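Local coordinates for protein aspartate aminotransferase (Plasmodium falciparum, PDB 3K7Y) that probably catalyses the reversible transfer of the amino group of L-aspartate to 2-oxoglutarate, working as a homodimer with pyridoxal 5'-phosphate as cofactor, at residues A[15-18]-A[19-22]; A[46-50]-A[51-55]; A[129-133]-A[134-138]. All coordinates share one frame; numbering follows the deposited sequence.

Contact 1 of 3, residues A[15-18]-A[19-22]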
# COMPACT_ATOMS: atom_id res chain seq x y z
N ASN A 15 -15.07 7.46 -14.97
CA ASN A 15 -15.23 8.77 -15.60
C ASN A 15 -13.99 9.65 -15.38
O ASN A 15 -13.55 10.37 -16.29
CB ASN A 15 -16.47 9.48 -15.03
CG ASN A 15 -17.79 8.80 -15.42
OD1 ASN A 15 -17.82 7.65 -15.86
ND2 ASN A 15 -18.89 9.52 -15.23
N ILE A 16 -13.42 9.55 -14.18
CA ILE A 16 -12.29 10.35 -13.68
C ILE A 16 -10.98 10.18 -14.47
O ILE A 16 -10.10 11.05 -14.41
CB ILE A 16 -12.09 10.05 -12.14
CG1 ILE A 16 -12.36 11.29 -11.26
CG2 ILE A 16 -10.76 9.29 -11.85
CD1 ILE A 16 -11.15 12.18 -10.94
N LEU A 17 -10.85 9.08 -15.22
CA LEU A 17 -9.64 8.82 -16.01
C LEU A 17 -9.75 8.99 -17.53
O LEU A 17 -8.81 9.46 -18.16
CB LEU A 17 -9.04 7.44 -15.67
CG LEU A 17 -7.74 7.48 -14.85
CD1 LEU A 17 -8.01 7.84 -13.39
CD2 LEU A 17 -6.98 6.16 -14.96
N LYS A 18 -10.89 8.62 -18.12
CA LYS A 18 -11.12 8.90 -19.55
C LYS A 18 -10.81 10.37 -19.81
O LYS A 18 -10.40 10.75 -20.92
CB LYS A 18 -12.58 8.66 -19.97
CG LYS A 18 -13.30 7.47 -19.34
CD LYS A 18 -14.81 7.64 -19.48
CE LYS A 18 -15.57 6.57 -18.72
NZ LYS A 18 -16.96 7.00 -18.48
N THR A 19 -11.02 11.19 -18.78
CA THR A 19 -10.84 12.63 -18.84
C THR A 19 -9.38 12.99 -18.57
O THR A 19 -8.83 13.86 -19.25
CB THR A 19 -11.77 13.36 -17.83
OG1 THR A 19 -13.12 12.93 -18.03
CG2 THR A 19 -11.70 14.86 -18.00
N ALA A 20 -8.77 12.34 -17.58
CA ALA A 20 -7.35 12.56 -17.26
C ALA A 20 -6.48 12.31 -18.50
O ALA A 20 -5.53 13.06 -18.77
CB ALA A 20 -6.91 11.67 -16.10
N ARG A 21 -6.81 11.25 -19.23
CA ARG A 21 -6.27 11.02 -20.56
C ARG A 21 -6.43 12.31 -21.35
O ARG A 21 -5.44 12.97 -21.68
CB ARG A 21 -7.00 9.87 -21.29
CG ARG A 21 -6.45 8.47 -20.99
CD ARG A 21 -7.03 7.39 -21.92
NE ARG A 21 -6.25 6.15 -21.85
CZ ARG A 21 -6.38 5.12 -22.69
NH1 ARG A 21 -7.26 5.16 -23.69
NH2 ARG A 21 -5.62 4.04 -22.54
N GLU A 22 -7.68 12.69 -21.58
CA GLU A 22 -8.01 13.82 -22.43
C GLU A 22 -7.29 15.16 -22.11
O GLU A 22 -6.88 15.86 -23.04
CB GLU A 22 -9.53 14.01 -22.51
CG GLU A 22 -10.01 15.12 -23.46
CD GLU A 22 -9.44 15.02 -24.88
OE1 GLU A 22 -10.15 15.41 -25.83
OE2 GLU A 22 -8.29 14.55 -25.06
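Thr19 turns its hydroxyl back onto the preceding turn of helix 15-23, where OG1 donates a hydrogen bond of 3.1 Å to the carbonyl oxygen Asn15 O. Its first torsion fits this: at chi1 -53° OG1 stands beside the residue's own backbone N, opposite the carbonyl carbon, which points it at the carbonyl four residues earlier. The donor lies 21° off the carbonyl plane.

The backbone adds two bonds of the same spacing. Arg21 N meets Leu17 O at 2.9 Å in an almost straight N-H...O line (175°), while the one from Glu22 N to Lys18 O, at 3.4 Å, is weak.

Among the charged and polar side chains, Lys18 runs its extended chain back toward the start of the helix, where NZ donates a 2.8 Å hydrogen bond to Asn15 OD1, arriving from above the amide's carbonyl plane rather than along a lone pair.

Apolar contact is slight: the methyl Ala20 CB only grazes Leu17 CG at 4.5 Å. The same methyl lies against a backbone carbonyl, 3.7 Å from Ile16 O.

Outward, the two flanks of the helix differ. Thr19 and Glu22 touch Tyr374, whereas Ile16 and Leu17 pack on Arg283 of the second subunit and Arg21 on its Asn276. The pattern is that of a short N-terminal alpha-helix between its own chain and the second subunit, at the border of the cofactor pocket.

Contact 2 of 3, residues A[46-50]-A[51-55]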
# COMPACT_ATOMS: atom_id res chain seq x y z
N LEU A 46 0.17 22.20 -8.97
CA LEU A 46 -0.15 21.54 -7.70
C LEU A 46 0.29 22.29 -6.44
O LEU A 46 1.35 22.92 -6.41
CB LEU A 46 0.42 20.12 -7.66
CG LEU A 46 0.13 19.34 -6.37
CD1 LEU A 46 -1.33 18.93 -6.32
CD2 LEU A 46 1.06 18.14 -6.21
N HIS A 47 -0.53 22.19 -5.40
CA HIS A 47 -0.28 22.89 -4.15
C HIS A 47 0.65 22.13 -3.20
O HIS A 47 0.75 20.90 -3.27
CB HIS A 47 -1.60 23.17 -3.43
CG HIS A 47 -1.44 23.88 -2.13
ND1 HIS A 47 -1.82 23.33 -0.92
CD2 HIS A 47 -0.90 25.09 -1.83
CE1 HIS A 47 -1.55 24.18 0.05
NE2 HIS A 47 -0.99 25.26 -0.47
N ILE A 48 1.32 22.89 -2.32
CA ILE A 48 2.03 22.31 -1.17
C ILE A 48 2.34 23.34 -0.08
O ILE A 48 2.78 24.44 -0.38
CB ILE A 48 3.31 21.50 -1.59
CG1 ILE A 48 3.78 20.59 -0.44
CG2 ILE A 48 4.41 22.43 -2.16
CD1 ILE A 48 3.95 19.15 -0.82
N PHE A 49 2.10 22.96 1.17
CA PHE A 49 2.39 23.80 2.33
C PHE A 49 3.89 24.04 2.57
O PHE A 49 4.73 23.45 1.90
CB PHE A 49 1.78 23.17 3.58
CG PHE A 49 0.28 23.12 3.57
CD1 PHE A 49 -0.46 24.16 4.11
CD2 PHE A 49 -0.38 22.04 3.01
CE1 PHE A 49 -1.86 24.11 4.08
CE2 PHE A 49 -1.76 21.99 2.98
CZ PHE A 49 -2.50 23.02 3.52
N ASP A 50 4.21 24.91 3.53
CA ASP A 50 5.59 25.07 3.99
C ASP A 50 5.82 24.23 5.22
O ASP A 50 6.88 23.64 5.40
CB ASP A 50 5.89 26.55 4.28
CG ASP A 50 6.33 27.32 3.04
OD1 ASP A 50 5.63 27.26 2.01
OD2 ASP A 50 7.36 28.01 3.12
N SER A 51 4.80 24.16 6.08
CA SER A 51 4.79 23.24 7.23
C SER A 51 5.19 21.84 6.80
O SER A 51 5.98 21.18 7.46
CB SER A 51 3.40 23.20 7.87
OG SER A 51 3.04 24.47 8.38
N VAL A 52 4.63 21.40 5.68
CA VAL A 52 4.89 20.07 5.13
C VAL A 52 6.31 19.94 4.60
O VAL A 52 6.98 18.94 4.87
CB VAL A 52 3.85 19.68 4.07
CG1 VAL A 52 4.39 18.59 3.16
CG2 VAL A 52 2.56 19.23 4.74
N LEU A 53 6.78 20.95 3.86
CA LEU A 53 8.17 20.99 3.41
C LEU A 53 9.15 20.98 4.59
O LEU A 53 10.26 20.44 4.49
CB LEU A 53 8.44 22.20 2.50
CG LEU A 53 7.76 22.40 1.14
CD1 LEU A 53 8.57 23.35 0.26
CD2 LEU A 53 7.53 21.11 0.40
N ASN A 54 8.74 21.57 5.71
CA ASN A 54 9.57 21.60 6.91
C ASN A 54 9.52 20.29 7.69
O ASN A 54 10.54 19.80 8.17
CB ASN A 54 9.22 22.80 7.79
CG ASN A 54 9.56 24.13 7.12
OD1 ASN A 54 9.06 25.18 7.53
ND2 ASN A 54 10.40 24.09 6.09
N ALA A 55 8.33 19.71 7.81
CA ALA A 55 8.19 18.37 8.37
C ALA A 55 9.11 17.41 7.60
O ALA A 55 9.83 16.61 8.21
CB ALA A 55 6.74 17.90 8.32
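Asn54 N closes an i-to-i+4 alpha-helical bond on Asp50 O (2.8 Å, N-H...O angle 145°) where the extended run 46-49 turns into helix 50-62. It is an extended loop leading into the N-terminal turn of a helix, within a class I aminotransferase chain.

The lead-in lays Ile48 and Phe49 against the new turn. Ile48 crosses Val52 and Leu53 at about a right angle. Its CD1 lies 4.0 Å from Val52 CG1, and its CG1 lies 3.9 Å from Leu53 CD2. With CG1 anti to the backbone N (chi1 -164°), the longer branch of Ile48 is carried toward both. Phe49 touches through its root, CB to Val52 CB at 4.1 Å, while its ring leads off the helix into an edge-to-face pair with Trp310.

Ser51 OG is hydrogen-bonded to Glu313 OE1, tying the turn to the long helix 304-335, and Val52 packs on Leu300 of helix 291-302. Across the dimer boundary, Ile48 and Leu53 both meet Lys64 of the second subunit.

Within the lead-in, His47 tilts its ring edge onto the Phe49 ring, with His47 CE1 3.6 Å above the centre of that ring.

Contact 3 of 3, residues A[129-133]-A[134-138]. With PLP (pyridoxal-5'-phosphate), chain B.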
# COMPACT_ATOMS: atom_id res chain seq x y z
N ASN A 129 -27.02 8.71 -2.24
CA ASN A 129 -27.03 9.05 -3.66
C ASN A 129 -26.86 10.53 -3.91
O ASN A 129 -27.53 11.33 -3.27
CB ASN A 129 -28.29 8.56 -4.34
CG ASN A 129 -28.37 9.02 -5.77
OD1 ASN A 129 -28.71 10.18 -6.03
ND2 ASN A 129 -28.04 8.15 -6.71
N PRO A 130 -25.97 10.92 -4.85
CA PRO A 130 -25.09 10.08 -5.63
C PRO A 130 -23.80 9.87 -4.82
O PRO A 130 -23.50 10.66 -3.92
CB PRO A 130 -24.82 10.92 -6.88
CG PRO A 130 -24.85 12.33 -6.38
CD PRO A 130 -25.74 12.35 -5.14
N PRO A 131 -23.06 8.78 -5.12
CA PRO A 131 -21.96 8.35 -4.26
C PRO A 131 -20.61 8.67 -4.84
O PRO A 131 -20.49 8.77 -6.06
CB PRO A 131 -22.13 6.84 -4.26
CG PRO A 131 -22.87 6.52 -5.59
CD PRO A 131 -23.33 7.81 -6.20
N TYR A 132 -19.59 8.81 -4.00
CA TYR A 132 -18.23 8.89 -4.51
C TYR A 132 -18.00 7.66 -5.39
O TYR A 132 -18.14 6.53 -4.91
CB TYR A 132 -17.26 8.91 -3.34
CG TYR A 132 -15.82 8.80 -3.74
CD1 TYR A 132 -14.97 7.94 -3.06
CD2 TYR A 132 -15.30 9.53 -4.81
CE1 TYR A 132 -13.65 7.82 -3.42
CE2 TYR A 132 -13.99 9.42 -5.18
CZ TYR A 132 -13.17 8.56 -4.48
OH TYR A 132 -11.85 8.42 -4.82
N ILE A 133 -17.69 7.87 -6.67
CA ILE A 133 -17.52 6.78 -7.65
C ILE A 133 -16.77 5.58 -7.14
O ILE A 133 -17.32 4.48 -7.17
CB ILE A 133 -16.83 7.20 -8.96
CG1 ILE A 133 -16.07 8.53 -8.76
CG2 ILE A 133 -17.87 7.24 -10.08
CD1 ILE A 133 -15.05 8.91 -9.86
N ASN A 134 -15.54 5.76 -6.68
CA ASN A 134 -14.77 4.59 -6.25
C ASN A 134 -15.49 3.74 -5.19
O ASN A 134 -15.51 2.51 -5.31
CB ASN A 134 -13.32 4.91 -5.86
CG ASN A 134 -12.30 3.98 -6.55
OD1 ASN A 134 -11.13 4.34 -6.77
ND2 ASN A 134 -12.76 2.79 -6.93
N HIS A 135 -16.13 4.36 -4.21
CA HIS A 135 -16.95 3.58 -3.31
C HIS A 135 -17.72 2.52 -4.09
O HIS A 135 -17.70 1.33 -3.74
CB HIS A 135 -17.94 4.44 -2.51
CG HIS A 135 -17.31 5.33 -1.48
ND1 HIS A 135 -15.98 5.27 -1.14
CD2 HIS A 135 -17.85 6.30 -0.70
CE1 HIS A 135 -15.71 6.17 -0.21
NE2 HIS A 135 -16.84 6.81 0.07
N VAL A 136 -18.41 2.92 -5.16
CA VAL A 136 -19.17 1.95 -5.96
C VAL A 136 -18.25 0.81 -6.37
O VAL A 136 -18.55 -0.35 -6.05
CB VAL A 136 -19.84 2.55 -7.21
CG1 VAL A 136 -20.56 1.48 -7.96
CG2 VAL A 136 -20.83 3.62 -6.83
N ASN A 137 -17.13 1.14 -7.02
CA ASN A 137 -16.21 0.12 -7.53
C ASN A 137 -15.65 -0.76 -6.42
O ASN A 137 -15.62 -1.98 -6.53
CB ASN A 137 -15.05 0.74 -8.34
CG ASN A 137 -14.22 -0.33 -9.09
OD1 ASN A 137 -14.69 -0.95 -10.05
ND2 ASN A 137 -12.99 -0.54 -8.66
N MET A 138 -15.20 -0.12 -5.36
CA MET A 138 -14.58 -0.84 -4.26
C MET A 138 -15.57 -1.79 -3.56
O MET A 138 -15.22 -2.92 -3.23
CB MET A 138 -14.01 0.13 -3.24
CG MET A 138 -12.91 1.01 -3.74
SD MET A 138 -12.06 1.47 -2.24
CE MET A 138 -10.52 0.59 -2.45
N1 PLP B . -13.01 9.49 -0.06
C2 PLP B . -13.36 10.60 -0.78
C2A PLP B . -14.74 11.12 -0.63
C3 PLP B . -12.44 11.21 -1.62
O3 PLP B . -12.79 12.33 -2.33
C4 PLP B . -11.16 10.68 -1.74
C4A PLP B . -10.16 11.45 -2.55
O4A PLP B . -9.42 12.27 -1.97
C5 PLP B . -10.78 9.54 -1.00
C6 PLP B . -11.73 8.95 -0.17
C5A PLP B . -9.40 8.87 -1.07
O4P PLP B . -8.27 9.71 -0.91
P PLP B . -6.77 9.14 -1.14
O1P PLP B . -5.77 9.89 -0.32
O2P PLP B . -6.37 9.37 -2.57
O3P PLP B . -6.78 7.68 -0.74
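Asn134, lying alongside Tyr132, makes the stronger polar tie of the turn, and it leaves the subunit: its OD1 accepts a hydrogen bond from Arg283 NH2 of the second subunit. Within the turn, Ile133 O receives two backbone N-H groups from the opening of helix 133-140, both weakly: Val136 N at 2.8 Å but bent to an N-H...O angle of 119°, and Asn137 N at 3.3 Å. Tyr132, the residue before Ile133, holds the N-cap position of helix 133-140.

The aromatic contacts centre on Tyr132. A chi1 of 172° sends its ring away from its own backbone N and presents the CD1 edge to the face of His135. This is a T-shaped pair, centroids 4.9 Å apart and planes at 84°. Tyr132 CB adds a CH-pi contact over the same imidazole, 4.0 Å from its centroid.

The two faces of the phenol ring have different neighbours. On one, the cofactor's pyridine ring lies nearly parallel, its C2 3.8 Å above the plane and displaced toward the rim. On the other, Asn134 N sits over the ring centre, and Asn134 CB comes 3.8 Å from Tyr132 CE1. The phenol is thus sandwiched between cofactor and helix.

Farther out, Pro131 CG packs on Val136 CG2 at 3.8 Å, and a cis peptide bond precedes Pro130. Met138 turns to Ile110 and Phe111 of helix 105-118.

This is the pyridoxal phosphate pocket of a class I aminotransferase, where an aromatic residue after a sheet strand covers one face of the cofactor ring.

Overall arrangement
The three contacts follow one another along the chain: contact 1 within helix 15-23, contact 2 at the entry to helix 50-62, and contact 3 between strand 124-128 of the large mixed sheet and helix 133-140. Contacts 1 and 3 have centres about 17 Å apart and touch directly, Ile16 CG1 to Ile133 CD1 at 3.9 Å, bringing the N-terminal helix beside the cofactor pocket. Contact 2 stands apart, its centre about 27 Å from that of contact 1 and about 30 Å from that of contact 3, across the chain's centre from the latter. All three reach the second subunit, whose Arg283 serves both contacts 1 and 3, so the dimer interface borders the active-site region.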